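Axin interactor, dorsalization-associated protein (Danio rerio, PDB 2QZQ) acts as a ventralizing factor in the embryo, binding axin and disrupting its homodimerization so that axin-mediated JNK activation is inhibited. Local coordinates at residues Leu3-Ser9 against Asp70-His76; Leu15-Glu21 against His145-His151. All blocks are in the same frame, centred on the assembly; numbering follows the deposited sequence.

From the N terminus, the chain first runs as an extended loop, 3-9, which interaction 1 lays along the end of strand 64-72 and the turn after it. It then enters strand 15-24, whose residues 15-21 wait for strand 144-151 near the C terminus; interaction 2 joins these two and so closes a loop of 123 residues, against 60 for interaction 1. The segments alternate along the sequence, so the two closures cross rather than nest. Strand 15-24 lies between 64-72 and 144-151 in the sheet, and the contacts meet where Glu72 OE1 accepts a probable hydrogen bond from Thr17 OG1 and the Arg6 guanidinium packs against His151.

Interaction 1: Leu3-Ser9 against Asp70-His76; sequences LLPRLPS and DVEIQRH
Arg6 takes hold of the Glu72 carboxylate side-on with two nitrogens, one to each oxygen. Arg6 NE reaches OE1 of Glu72 at 3.0 Å from above the carboxylate plane, while Arg6 NH2 meets Glu72 OE2 at 3.2 Å on the syn side, though tilted out of that plane; the two flat groups are turned 56° apart. Next along, the Gln74 amide works as a clamp. Gln74 NE2 donates to Pro5 O at 3.0 Å, from above the carbonyl plane, and also to Glu72 O; both acceptors lie close to the amide plane, which fixes its rotation. The Gln74 chain bends at chi2 (-67°), bringing the amide back toward both carbonyls. Leu4 sets its CB 3.7 Å from Gln74 NE2, the two side chains crossing at about a right angle. Leu7 comes down on the backbone beyond, CD1 3.4 Å from Gln74 C and CD2 beside the amide oxygen. A weak bond from His76 NE2 to Pro8 O, in the ring plane, holds the far end. Leu3-Ser9, in the region probably responsible for axin binding, forms an N-terminal arm of the C2-type domain, extended alongside the end of strand 64-72 and the residues after it. Waters bridge Leu4 O to Glu72 N and Leu7 N to Ile73 O, and a third joins Pro5 O to Gln74 OE1. At the arm's start, Leu3 CD2 touches Val71 CG2 at 3.8 Å. Further out, Thr17 OG1 of strand 15-24 also bonds Glu72 OE1, helping position the carboxylate, and Gln52 bonds Leu4 N and Glu72 O.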
loop_
_atom_site.group_PDB
_atom_site.type_symbol
_atom_site.label_atom_id
_atom_site.label_comp_id
_atom_site.label_asym_id
_atom_site.label_seq_id
_atom_site.Cartn_x
_atom_site.Cartn_y
_atom_site.Cartn_z
ATOM N N LEU A 3 12.181 1.907 -2.203
ATOM C CA LEU A 3 11.810 2.050 -0.794
ATOM C C LEU A 3 12.886 2.879 -0.124
ATOM O O LEU A 3 14.078 2.641 -0.337
ATOM C CB LEU A 3 11.677 0.703 -0.095
ATOM C CG LEU A 3 10.554 -0.256 -0.531
ATOM C CD1 LEU A 3 10.491 -1.431 0.415
ATOM C CD2 LEU A 3 9.156 0.420 -0.628
ATOM N N LEU A 4 12.458 3.863 0.659
ATOM C CA LEU A 4 13.371 4.848 1.207
ATOM C C LEU A 4 13.670 4.518 2.666
ATOM O O LEU A 4 12.871 3.863 3.331
ATOM C CB LEU A 4 12.762 6.230 1.056
ATOM C CG LEU A 4 12.694 6.833 -0.343
ATOM C CD1 LEU A 4 11.713 7.976 -0.350
ATOM C CD2 LEU A 4 14.073 7.307 -0.809
ATOM N N PRO A 5 14.833 4.969 3.174
ATOM C CA PRO A 5 15.160 4.674 4.567
ATOM C C PRO A 5 14.195 5.433 5.485
ATOM O O PRO A 5 13.632 6.452 5.074
ATOM C CB PRO A 5 16.587 5.231 4.748
ATOM C CG PRO A 5 17.043 5.722 3.397
ATOM C CD PRO A 5 15.839 5.811 2.496
ATOM N N ARG A 6 14.012 4.920 6.697
ATOM C CA ARG A 6 13.319 5.638 7.775
ATOM C C ARG A 6 13.897 7.061 7.942
ATOM O O ARG A 6 15.123 7.256 7.913
ATOM C CB ARG A 6 13.427 4.840 9.080
ATOM C CG ARG A 6 12.528 5.337 10.231
ATOM C CD ARG A 6 12.532 4.367 11.407
ATOM N NE ARG A 6 12.168 3.020 10.980
ATOM C CZ ARG A 6 12.337 1.911 11.694
ATOM N NH1 ARG A 6 12.880 1.969 12.906
ATOM N NH2 ARG A 6 11.956 0.736 11.197
ATOM N N LEU A 7 13.012 8.049 8.046
ATOM C CA LEU A 7 13.418 9.427 8.332
ATOM C C LEU A 7 14.124 9.505 9.685
ATOM O O LEU A 7 13.878 8.667 10.569
ATOM C CB LEU A 7 12.208 10.374 8.344
ATOM C CG LEU A 7 11.500 10.681 7.029
ATOM C CD1 LEU A 7 10.288 11.514 7.299
ATOM C CD2 LEU A 7 12.421 11.402 6.028
ATOM N N PRO A 8 15.006 10.512 9.862
ATOM C CA PRO A 8 15.589 10.650 11.202
ATOM C C PRO A 8 14.467 10.946 12.201
ATOM O O PRO A 8 13.516 11.659 11.861
ATOM C CB PRO A 8 16.500 11.884 11.079
ATOM C CG PRO A 8 16.056 12.606 9.846
ATOM C CD PRO A 8 15.458 11.562 8.924
ATOM N N SER A 9 14.571 10.401 13.403
ATOM C CA SER A 9 13.587 10.691 14.438
ATOM C C SER A 9 13.673 12.153 14.903
ATOM O O SER A 9 14.744 12.761 14.892
ATOM C CB SER A 9 13.715 9.711 15.602
ATOM O OG SER A 9 14.961 9.855 16.247
ATOM N N ASP A 70 9.147 -3.967 4.837
ATOM C CA ASP A 70 8.793 -2.741 5.561
ATOM C C ASP A 70 8.825 -1.534 4.645
ATOM O O ASP A 70 9.770 -1.347 3.872
ATOM C CB ASP A 70 9.746 -2.477 6.735
ATOM C CG ASP A 70 9.615 -3.487 7.848
ATOM O OD1 ASP A 70 8.645 -4.297 7.872
ATOM O OD2 ASP A 70 10.514 -3.455 8.728
ATOM N N VAL A 71 7.785 -0.720 4.716
ATOM C CA VAL A 71 7.763 0.546 4.014
ATOM C C VAL A 71 7.760 1.675 5.053
ATOM O O VAL A 71 6.901 1.708 5.933
ATOM C CB VAL A 71 6.540 0.656 3.047
ATOM C CG1 VAL A 71 6.517 1.996 2.338
ATOM C CG2 VAL A 71 6.575 -0.502 2.022
ATOM N N GLU A 72 8.709 2.601 4.912
ATOM C CA GLU A 72 8.852 3.739 5.818
ATOM C C GLU A 72 8.105 4.944 5.293
ATOM O O GLU A 72 8.423 5.479 4.224
ATOM C CB GLU A 72 10.351 4.070 6.055
ATOM C CG GLU A 72 11.210 2.838 6.448
ATOM C CD GLU A 72 10.907 2.270 7.841
ATOM O OE1 GLU A 72 10.229 2.937 8.666
ATOM O OE2 GLU A 72 11.360 1.145 8.120
ATOM N N ILE A 73 7.094 5.374 6.046
ATOM C CA ILE A 73 6.285 6.531 5.647
ATOM C C ILE A 73 7.096 7.816 5.841
ATOM O O ILE A 73 7.584 8.095 6.943
ATOM C CB ILE A 73 4.928 6.542 6.406
ATOM C CG1 ILE A 73 4.122 5.304 6.007
ATOM C CG2 ILE A 73 4.107 7.803 6.093
ATOM C CD1 ILE A 73 3.873 5.199 4.496
ATOM N N GLN A 74 7.230 8.580 4.759
ATOM C CA GLN A 74 8.206 9.658 4.648
ATOM C C GLN A 74 7.711 10.996 5.182
ATOM O O GLN A 74 7.945 12.048 4.594
ATOM C CB GLN A 74 8.667 9.784 3.194
ATOM C CG GLN A 74 9.408 8.542 2.715
ATOM C CD GLN A 74 10.734 8.357 3.432
ATOM O OE1 GLN A 74 11.592 9.245 3.390
ATOM N NE2 GLN A 74 10.917 7.215 4.073
ATOM N N ARG A 75 7.016 10.949 6.309
ATOM C CA ARG A 75 6.720 12.163 7.059
ATOM C C ARG A 75 6.322 11.782 8.474
ATOM O O ARG A 75 5.575 10.822 8.685
ATOM C CB ARG A 75 5.622 13.012 6.397
ATOM C CG ARG A 75 5.672 14.481 6.829
ATOM C CD ARG A 75 4.422 15.284 6.406
ATOM N NE ARG A 75 4.475 15.668 4.994
ATOM C CZ ARG A 75 3.684 16.570 4.415
ATOM N NH1 ARG A 75 2.762 17.215 5.119
ATOM N NH2 ARG A 75 3.820 16.833 3.120
ATOM N N HIS A 76 6.822 12.542 9.441
ATOM C CA HIS A 76 6.349 12.399 10.829
ATOM C C HIS A 76 4.835 12.573 10.879
ATOM O O HIS A 76 4.280 13.497 10.287
ATOM C CB HIS A 76 7.099 13.373 11.768
ATOM C CG HIS A 76 8.573 13.111 11.828
ATOM N ND1 HIS A 76 9.459 13.649 10.919
ATOM C CD2 HIS A 76 9.309 12.331 12.653
ATOM C CE1 HIS A 76 10.681 13.226 11.194
ATOM N NE2 HIS A 76 10.617 12.420 12.240
HETATM O O HOH W 1 10.549 2.545 2.861
HETATM O O HOH W 2 14.283 8.770 3.769
HETATM O O HOH W 3 10.281 7.293 7.882
#

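Interaction 2: Leu15-Glu21 against His145-His151; sequences LLTLTIE and HLNQTLH
Leu15-Glu21 and His145-His151 run antiparallel, 158° between their directions and 4.6 Å at closest approach, with Leu15-His151, Thr17-Thr149 and Thr19-Asn147 as the hydrogen-bonded pairs. Beyond these, Glu21 N also bonds His145 O. The side chains then split between two faces. On the one carrying the threonines, His151 leans diagonally across to Thr17, its NE2 donating to OG1 at 2.8 Å with the oxygen in the ring plane. With CG beside its backbone N (chi1 -60°), the ring lies over the strand and brings NE2 to that oxygen. Thr17 OG1 is bonded to Glu72 as well, so an alanine at His151 would probably leave this hydroxyl without one of its two partners and remove the ring that packs on Arg6. One water ties together Thr19 OG1, Asn147 O and Thr149 OG1, while Thr19 OG1 also bonds Asp70. The other face is largely apolar: Leu16 CD1 meets Leu150 CD1 at 3.8 Å, and Ile20 CG1 lies 3.9 Å from Leu146 CD2, these two side by side. Leu18 lies beside Gln148, pointing the same way, its CD2 3.7 Å from Gln148 CG, while Gln148 NE2 bonds Glu112 O. Leu16 packs on Ile86 of strand 85-94, Leu146 on Phe88 and Leu18 on both, which makes this leucine-rich face part of the hydrophobic core of the C2 beta sandwich, where its first and last strands pair side by side.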
loop_
_atom_site.group_PDB
_atom_site.type_symbol
_atom_site.label_atom_id
_atom_site.label_comp_id
_atom_site.label_asym_id
_atom_site.label_seq_id
_atom_site.Cartn_x
_atom_site.Cartn_y
_atom_site.Cartn_z
ATOM N N LEU A 15 6.999 8.254 13.808
ATOM C CA LEU A 15 7.235 7.709 12.463
ATOM C C LEU A 15 6.564 6.358 12.320
ATOM O O LEU A 15 6.555 5.536 13.252
ATOM C CB LEU A 15 8.737 7.591 12.158
ATOM C CG LEU A 15 9.518 8.886 11.939
ATOM C CD1 LEU A 15 11.028 8.565 11.958
ATOM C CD2 LEU A 15 9.110 9.646 10.652
ATOM N N LEU A 16 6.002 6.128 11.134
ATOM C CA LEU A 16 5.243 4.921 10.895
ATOM C C LEU A 16 5.981 4.018 9.922
ATOM O O LEU A 16 6.470 4.483 8.889
ATOM C CB LEU A 16 3.841 5.277 10.367
ATOM C CG LEU A 16 2.911 4.142 9.885
ATOM C CD1 LEU A 16 2.462 3.242 11.022
ATOM C CD2 LEU A 16 1.728 4.711 9.130
ATOM N N THR A 17 6.105 2.754 10.319
ATOM C CA THR A 17 6.509 1.663 9.447
ATOM C C THR A 17 5.306 0.789 9.141
ATOM O O THR A 17 4.592 0.350 10.052
ATOM C CB THR A 17 7.603 0.792 10.070
ATOM O OG1 THR A 17 8.673 1.648 10.506
ATOM C CG2 THR A 17 8.163 -0.247 9.017
ATOM N N LEU A 18 5.072 0.555 7.853
ATOM C CA LEU A 18 4.052 -0.415 7.453
ATOM C C LEU A 18 4.723 -1.627 6.858
ATOM O O LEU A 18 5.422 -1.511 5.827
ATOM C CB LEU A 18 3.081 0.202 6.448
ATOM C CG LEU A 18 2.282 1.398 6.953
ATOM C CD1 LEU A 18 1.560 2.110 5.811
ATOM C CD2 LEU A 18 1.336 0.979 8.068
ATOM N N THR A 19 4.551 -2.776 7.511
ATOM C CA THR A 19 5.049 -4.030 6.983
ATOM C C THR A 19 3.984 -4.565 6.052
ATOM O O THR A 19 2.861 -4.800 6.464
ATOM C CB THR A 19 5.272 -5.066 8.115
ATOM O OG1 THR A 19 6.154 -4.505 9.098
ATOM C CG2 THR A 19 5.866 -6.384 7.573
ATOM N N ILE A 20 4.336 -4.763 4.794
ATOM C CA ILE A 20 3.399 -5.376 3.867
ATOM C C ILE A 20 3.691 -6.848 3.965
ATOM O O ILE A 20 4.764 -7.324 3.539
ATOM C CB ILE A 20 3.594 -4.877 2.410
ATOM C CG1 ILE A 20 3.408 -3.353 2.308
ATOM C CG2 ILE A 20 2.694 -5.659 1.447
ATOM C CD1 ILE A 20 3.825 -2.775 0.941
ATOM N N GLU A 21 2.748 -7.572 4.560
ATOM C CA GLU A 21 2.934 -8.992 4.805
ATOM C C GLU A 21 2.604 -9.761 3.549
ATOM O O GLU A 21 3.449 -10.439 2.997
ATOM C CB GLU A 21 2.091 -9.458 5.994
ATOM C CG GLU A 21 2.480 -8.679 7.268
ATOM C CD GLU A 21 1.676 -9.050 8.513
ATOM O OE1 GLU A 21 0.560 -9.586 8.387
ATOM O OE2 GLU A 21 2.179 -8.781 9.628
ATOM N N HIS A 145 -2.757 -7.549 3.864
ATOM C CA HIS A 145 -2.429 -7.741 5.290
ATOM C C HIS A 145 -1.201 -6.935 5.601
ATOM O O HIS A 145 -0.144 -7.147 4.977
ATOM C CB HIS A 145 -2.099 -9.196 5.575
ATOM C CG HIS A 145 -3.279 -10.111 5.544
ATOM N ND1 HIS A 145 -3.923 -10.468 4.377
ATOM C CD2 HIS A 145 -3.918 -10.765 6.538
ATOM C CE1 HIS A 145 -4.915 -11.297 4.656
ATOM N NE2 HIS A 145 -4.926 -11.497 5.959
ATOM N N LEU A 146 -1.350 -5.985 6.533
ATOM C CA LEU A 146 -0.260 -5.128 6.995
ATOM C C LEU A 146 -0.020 -5.268 8.498
ATOM O O LEU A 146 -0.907 -5.723 9.246
ATOM C CB LEU A 146 -0.542 -3.638 6.713
ATOM C CG LEU A 146 -1.019 -3.194 5.325
ATOM C CD1 LEU A 146 -1.428 -1.721 5.344
ATOM C CD2 LEU A 146 0.072 -3.473 4.309
ATOM N N ASN A 147 1.180 -4.880 8.917
ATOM C CA ASN A 147 1.471 -4.643 10.350
ATOM C C ASN A 147 1.980 -3.228 10.499
ATOM O O ASN A 147 2.887 -2.813 9.763
ATOM C CB ASN A 147 2.479 -5.661 10.914
ATOM C CG ASN A 147 2.594 -5.594 12.439
ATOM O OD1 ASN A 147 1.599 -5.596 13.128
ATOM N ND2 ASN A 147 3.815 -5.514 12.951
ATOM N N GLN A 148 1.375 -2.470 11.425
ATOM C CA GLN A 148 1.782 -1.086 11.687
ATOM C C GLN A 148 2.644 -1.013 12.950
ATOM O O GLN A 148 2.313 -1.623 13.971
ATOM C CB GLN A 148 0.574 -0.147 11.873
ATOM C CG GLN A 148 -0.582 -0.379 10.917
ATOM C CD GLN A 148 -1.537 0.789 10.885
ATOM O OE1 GLN A 148 -1.117 1.951 10.866
ATOM N NE2 GLN A 148 -2.838 0.494 10.878
ATOM N N THR A 149 3.754 -0.291 12.850
ATOM C CA THR A 149 4.619 -0.022 13.994
ATOM C C THR A 149 4.822 1.471 14.062
ATOM O O THR A 149 5.248 2.112 13.083
ATOM C CB THR A 149 6.010 -0.683 13.887
ATOM O OG1 THR A 149 5.868 -2.061 13.541
ATOM C CG2 THR A 149 6.766 -0.563 15.228
ATOM N N LEU A 150 4.545 2.018 15.245
ATOM C CA LEU A 150 4.702 3.433 15.487
ATOM C C LEU A 150 5.958 3.654 16.331
ATOM O O LEU A 150 6.134 3.032 17.386
ATOM C CB LEU A 150 3.429 4.015 16.115
ATOM C CG LEU A 150 2.240 4.260 15.160
ATOM C CD1 LEU A 150 1.556 2.974 14.717
ATOM C CD2 LEU A 150 1.225 5.201 15.798
ATOM N N HIS A 151 6.853 4.482 15.809
ATOM C CA HIS A 151 8.157 4.711 16.414
ATOM C C HIS A 151 8.190 6.031 17.160
ATOM O O HIS A 151 8.046 7.111 16.563
ATOM C CB HIS A 151 9.280 4.660 15.369
ATOM C CG HIS A 151 9.380 3.346 14.663
ATOM N ND1 HIS A 151 9.693 2.170 15.309
ATOM C CD2 HIS A 151 9.199 3.023 13.358
ATOM C CE1 HIS A 151 9.705 1.179 14.433
ATOM N NE2 HIS A 151 9.404 1.671 13.242
HETATM O O HOH W 4 5.648 -2.586 10.925
HETATM O O HOH W 5 -1.957 -8.472 9.323
#